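Local coordinates for protein putative deoxyribonuclease yjjV (Escherichia coli, PDB 1ZZM) that is a putative zinc-binding deoxyribonuclease of the TatD family, probably hydrolysing ester bonds with two divalent metal ions in its active site, at residues C10-F14 against P15-G19; A43-F46 against A47-L50. All blocks are in the same frame, centred on the assembly; numbering follows the deposited sequence.

Contact 1. Residues C10-F14 against P15-G19. With ZN (zinc ion), chain B.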
loop_
_atom_site.group_PDB
_atom_site.type_symbol
_atom_site.label_atom_id
_atom_site.label_comp_id
_atom_site.label_asym_id
_atom_site.label_seq_id
_atom_site.Cartn_x
_atom_site.Cartn_y
_atom_site.Cartn_z
ATOM N N CYS A 10 4.103 0.117 4.451
ATOM C CA CYS A 10 5.394 0.570 4.936
ATOM C C CYS A 10 6.440 -0.472 4.582
ATOM O O CYS A 10 6.292 -1.653 4.924
ATOM C CB CYS A 10 5.350 0.779 6.462
ATOM S SG CYS A 10 6.988 1.268 7.155
ATOM N N HIS A 11 7.507 -0.046 3.896
ATOM C CA HIS A 11 8.575 -0.961 3.497
ATOM C C HIS A 11 9.511 -1.096 4.692
ATOM O O HIS A 11 10.661 -0.643 4.685
ATOM C CB HIS A 11 9.295 -0.388 2.276
ATOM C CG HIS A 11 8.444 -0.404 1.041
ATOM N ND1 HIS A 11 8.226 -1.551 0.315
ATOM C CD2 HIS A 11 7.663 0.549 0.479
ATOM C CE1 HIS A 11 7.342 -1.316 -0.635
ATOM N NE2 HIS A 11 6.979 -0.049 -0.553
ATOM N N PHE A 12 8.987 -1.745 5.713
ATOM C CA PHE A 12 9.682 -1.912 6.988
ATOM C C PHE A 12 10.905 -2.828 6.986
ATOM O O PHE A 12 11.591 -2.928 8.008
ATOM C CB PHE A 12 8.668 -2.423 7.995
ATOM C CG PHE A 12 9.011 -2.119 9.428
ATOM C CD1 PHE A 12 8.862 -0.838 9.927
ATOM C CD2 PHE A 12 9.450 -3.136 10.284
ATOM C CE1 PHE A 12 9.146 -0.550 11.273
ATOM C CE2 PHE A 12 9.740 -2.868 11.637
ATOM C CZ PHE A 12 9.592 -1.581 12.129
ATOM N N ASP A 13 11.176 -3.501 5.868
ATOM C CA ASP A 13 12.336 -4.383 5.768
ATOM C C ASP A 13 13.542 -3.639 5.185
ATOM O O ASP A 13 14.617 -4.214 5.019
ATOM C CB ASP A 13 12.026 -5.624 4.910
ATOM C CG ASP A 13 11.483 -5.280 3.532
ATOM O OD1 ASP A 13 10.628 -4.379 3.415
ATOM O OD2 ASP A 13 11.913 -5.948 2.574
ATOM N N PHE A 14 13.348 -2.372 4.856
ATOM C CA PHE A 14 14.441 -1.544 4.338
ATOM C C PHE A 14 14.941 -0.576 5.415
ATOM O O PHE A 14 14.292 -0.382 6.449
ATOM C CB PHE A 14 13.957 -0.684 3.173
ATOM C CG PHE A 14 13.786 -1.428 1.879
ATOM C CD1 PHE A 14 12.667 -2.245 1.657
ATOM C CD2 PHE A 14 14.751 -1.322 0.877
ATOM C CE1 PHE A 14 12.522 -2.959 0.439
ATOM C CE2 PHE A 14 14.615 -2.020 -0.329
ATOM C CZ PHE A 14 13.503 -2.843 -0.555
ATOM N N PRO A 15 16.085 0.096 5.153
ATOM C CA PRO A 15 16.657 1.074 6.093
ATOM C C PRO A 15 15.683 2.258 6.124
ATOM O O PRO A 15 15.081 2.591 5.101
ATOM C CB PRO A 15 17.983 1.492 5.419
ATOM C CG PRO A 15 18.321 0.331 4.504
ATOM C CD PRO A 15 16.951 -0.080 3.967
ATOM N N PRO A 16 15.592 2.987 7.243
ATOM C CA PRO A 16 16.296 2.874 8.522
ATOM C C PRO A 16 15.709 1.879 9.524
ATOM O O PRO A 16 16.217 1.769 10.647
ATOM C CB PRO A 16 16.230 4.304 9.052
ATOM C CG PRO A 16 14.832 4.696 8.697
ATOM C CD PRO A 16 14.679 4.145 7.249
ATOM N N PHE A 17 14.680 1.122 9.132
ATOM C CA PHE A 17 14.034 0.200 10.080
ATOM C C PHE A 17 14.738 -1.134 10.279
ATOM O O PHE A 17 14.646 -1.754 11.358
ATOM C CB PHE A 17 12.574 -0.040 9.640
ATOM C CG PHE A 17 11.911 1.194 9.111
ATOM C CD1 PHE A 17 11.648 2.271 9.954
ATOM C CD2 PHE A 17 11.635 1.320 7.752
ATOM C CE1 PHE A 17 11.130 3.465 9.449
ATOM C CE2 PHE A 17 11.112 2.504 7.232
ATOM C CZ PHE A 17 10.863 3.585 8.076
ATOM N N SER A 18 15.426 -1.586 9.237
ATOM C CA SER A 18 16.114 -2.863 9.271
ATOM C C SER A 18 17.166 -2.802 10.363
ATOM O O SER A 18 17.994 -1.890 10.363
ATOM C CB SER A 18 16.778 -3.127 7.911
ATOM O OG SER A 18 17.401 -4.404 7.924
ATOM N N GLY A 19 17.122 -3.753 11.294
ATOM C CA GLY A 19 18.076 -3.774 12.394
ATOM C C GLY A 19 17.707 -2.856 13.540
ATOM O O GLY A 19 18.412 -2.803 14.550
HETATM ZN ZN ZN B . 5.579 0.774 -1.725
HETATM O O HOH W 1 15.726 -6.075 6.497
HETATM O O HOH W 2 6.204 1.760 -3.379
#
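Phe-12 and Phe-17 are brought alongside each other by different first torsions: Phe-12 CG stands anti to its backbone N (chi1 -156°), whereas Phe-17 CG lies beside its own N, anti to the carbonyl carbon (chi1 -39°). The two rings end nearly parallel, 9° apart, but slid past each other, with centroids separated by 5.2 Å and little overlap. What sits over the Phe-12 face is Phe-17 CB, a CH-pi contact 3.9 Å from the ring centroid, while Phe-12 CD1 meets Phe-17 CG at 3.8 Å. Cys-10 SG approaches the Phe-17 ring obliquely, 4.8 Å from its centroid, as a sulfur-aromatic contact. Helix 21-30 and Val-38 of strand 33-39 pack against Phe-12, so the aromatic pair joins the loop to both elements.

The chain reverses through a type I turn from His-11 to Phe-14 and a cis peptide before Pro-16. Across that peptide, Phe-14 O accepts a bond from Ser-18 N at 3.2 Å, the donor lying well above the carbonyl plane, and a second, weak one from Phe-17 N. A water links Asp-13 O to Ser-18 OG, tying the outer edge of the loop together.

His-11 turns away from this cluster, and its NE2 binds a zinc ion at 2.0 Å; a water is a further ligand at 2.0 Å. His-9, Glu-97 and Asp-207 complete the protein side of the metal site. A His-X-His pair following the first strand is characteristic of the TIM-barrel metallo-dependent hydrolases, to which the TatD family belongs.

Contact 2. Residues A43-F46 against A47-L50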
loop_
_atom_site.group_PDB
_atom_site.type_symbol
_atom_site.label_atom_id
_atom_site.label_comp_id
_atom_site.label_asym_id
_atom_site.label_seq_id
_atom_site.Cartn_x
_atom_site.Cartn_y
_atom_site.Cartn_z
ATOM N N ALA A 43 11.332 -11.225 -5.062
ATOM C CA ALA A 43 11.433 -12.564 -4.473
ATOM C C ALA A 43 12.585 -12.714 -3.493
ATOM O O ALA A 43 12.469 -13.421 -2.519
ATOM C CB ALA A 43 11.547 -13.627 -5.597
ATOM N N GLU A 44 13.694 -12.039 -3.754
ATOM C CA GLU A 44 14.820 -12.145 -2.852
ATOM C C GLU A 44 14.495 -11.598 -1.455
ATOM O O GLU A 44 15.154 -11.974 -0.488
ATOM C CB GLU A 44 16.029 -11.423 -3.442
ATOM C CG GLU A 44 17.155 -11.247 -2.469
ATOM C CD GLU A 44 18.386 -10.652 -3.123
ATOM O OE1 GLU A 44 18.272 -9.558 -3.726
ATOM O OE2 GLU A 44 19.460 -11.283 -3.033
ATOM N N ASN A 45 13.482 -10.731 -1.347
ATOM C CA ASN A 45 13.075 -10.185 -0.046
ATOM C C ASN A 45 11.879 -10.930 0.585
ATOM O O ASN A 45 11.437 -10.544 1.675
ATOM C CB ASN A 45 12.703 -8.698 -0.166
ATOM C CG ASN A 45 13.866 -7.854 -0.595
ATOM O OD1 ASN A 45 14.996 -8.298 -0.485
ATOM N ND2 ASN A 45 13.608 -6.627 -1.082
ATOM N N PHE A 46 11.350 -11.972 -0.063
ATOM C CA PHE A 46 10.199 -12.687 0.542
ATOM C C PHE A 46 10.483 -13.243 1.944
ATOM O O PHE A 46 9.667 -13.113 2.865
ATOM C CB PHE A 46 9.708 -13.845 -0.347
ATOM C CG PHE A 46 9.057 -13.400 -1.633
ATOM C CD1 PHE A 46 8.812 -12.042 -1.886
ATOM C CD2 PHE A 46 8.668 -14.340 -2.584
ATOM C CE1 PHE A 46 8.190 -11.638 -3.069
ATOM C CE2 PHE A 46 8.040 -13.942 -3.781
ATOM C CZ PHE A 46 7.804 -12.584 -4.016
ATOM N N ALA A 47 11.643 -13.863 2.113
ATOM C CA ALA A 47 11.994 -14.425 3.401
ATOM C C ALA A 47 12.029 -13.397 4.515
ATOM O O ALA A 47 11.483 -13.637 5.571
ATOM C CB ALA A 47 13.354 -15.141 3.320
ATOM N N ARG A 48 12.685 -12.262 4.295
ATOM C CA ARG A 48 12.765 -11.259 5.341
ATOM C C ARG A 48 11.411 -10.583 5.673
ATOM O O ARG A 48 11.173 -10.175 6.817
ATOM C CB ARG A 48 13.829 -10.232 4.972
ATOM C CG ARG A 48 13.456 -9.224 3.892
ATOM C CD ARG A 48 14.720 -8.393 3.545
ATOM N NE ARG A 48 14.391 -7.209 2.753
ATOM C CZ ARG A 48 15.290 -6.341 2.309
ATOM N NH1 ARG A 48 16.585 -6.527 2.563
ATOM N NH2 ARG A 48 14.898 -5.252 1.669
ATOM N N VAL A 49 10.529 -10.464 4.677
ATOM C CA VAL A 49 9.226 -9.868 4.909
ATOM C C VAL A 49 8.375 -10.889 5.678
ATOM O O VAL A 49 7.683 -10.532 6.633
ATOM C CB VAL A 49 8.557 -9.454 3.562
ATOM C CG1 VAL A 49 7.045 -9.042 3.753
ATOM C CG2 VAL A 49 9.325 -8.269 3.004
ATOM N N LEU A 50 8.466 -12.159 5.294
ATOM C CA LEU A 50 7.704 -13.189 6.002
ATOM C C LEU A 50 8.208 -13.281 7.439
ATOM O O LEU A 50 7.413 -13.450 8.360
ATOM C CB LEU A 50 7.842 -14.559 5.327
ATOM C CG LEU A 50 7.092 -14.769 3.993
ATOM C CD1 LEU A 50 7.100 -16.255 3.648
ATOM C CD2 LEU A 50 5.640 -14.322 4.103
HETATM O O HOH W 3 13.206 -14.856 -0.294
HETATM O O HOH W 4 14.674 -12.000 2.277
#
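Asn-45 and Arg-48 lie side by side and point the same way, the side-chain amide stacked flat on the guanidinium with their planes 11° apart. Asn-45 OD1 sits over the centre of one guanidinium face, 3.4 Å from Arg-48 CZ, so the two groups meet by their faces without a hydrogen bond between them. Arg-48 reaches back along the helix because its CG lies between the backbone N and the carbonyl carbon (chi1 75°) and the chain beyond is extended. That course carries Arg-48 CG past Asn-45 O at 3.3 Å.

Two backbone bonds belong to the start of helix 46-55: Val-49 N donates to Asn-45 O at 3.1 Å and Leu-50 N to Phe-46 O at 2.9 Å. Two waters serve the preceding amides: one joins Ala-43 O to Ala-47 N, the other Glu-44 O to Arg-48 N, each bridging a carbonyl and the amide four residues on.

Further out, the Phe-46 ring carries Ala-43 CA over the centre of its face, 3.4 Å above the plane, and packs on Leu-63 and Leu-81. Asn-45 ND2 makes a weak hydrogen bond with Thr-41 OG1. Asp-13 forms a salt bridge with Arg-48 NE, and Phe-14 makes a cation-pi contact with the guanidinium. The arrangement is the start of helix 46-55, with two waters bridging to the residues before it, the helix following strand 33-39 in the beta-alpha-beta succession of a TIM barrel.

Overall arrangement
Contacts 1 and 2 follow the first and second strands of the barrel, on the same side of the chain's centre, with their own centres about 12 Å apart. They touch through a salt bridge between Asp-13 OD2 and Arg-48 NE, 2.8 Å long, and through Phe-14 CE1, 3.5 Å from Arg-48 NH2. The guanidinium stacked in contact 2 is thereby tied to the loop of contact 1, whose His-11 binds zinc. Contact 2 itself keeps its distance from the metal: the side chain of Val-49 is about 7 Å from that of His-11 and about 11 Å from a zinc ion. His-11 and Phe-14 also line the pocket occupied by a polyethylene glycol molecule, probably from the crystallisation liquor.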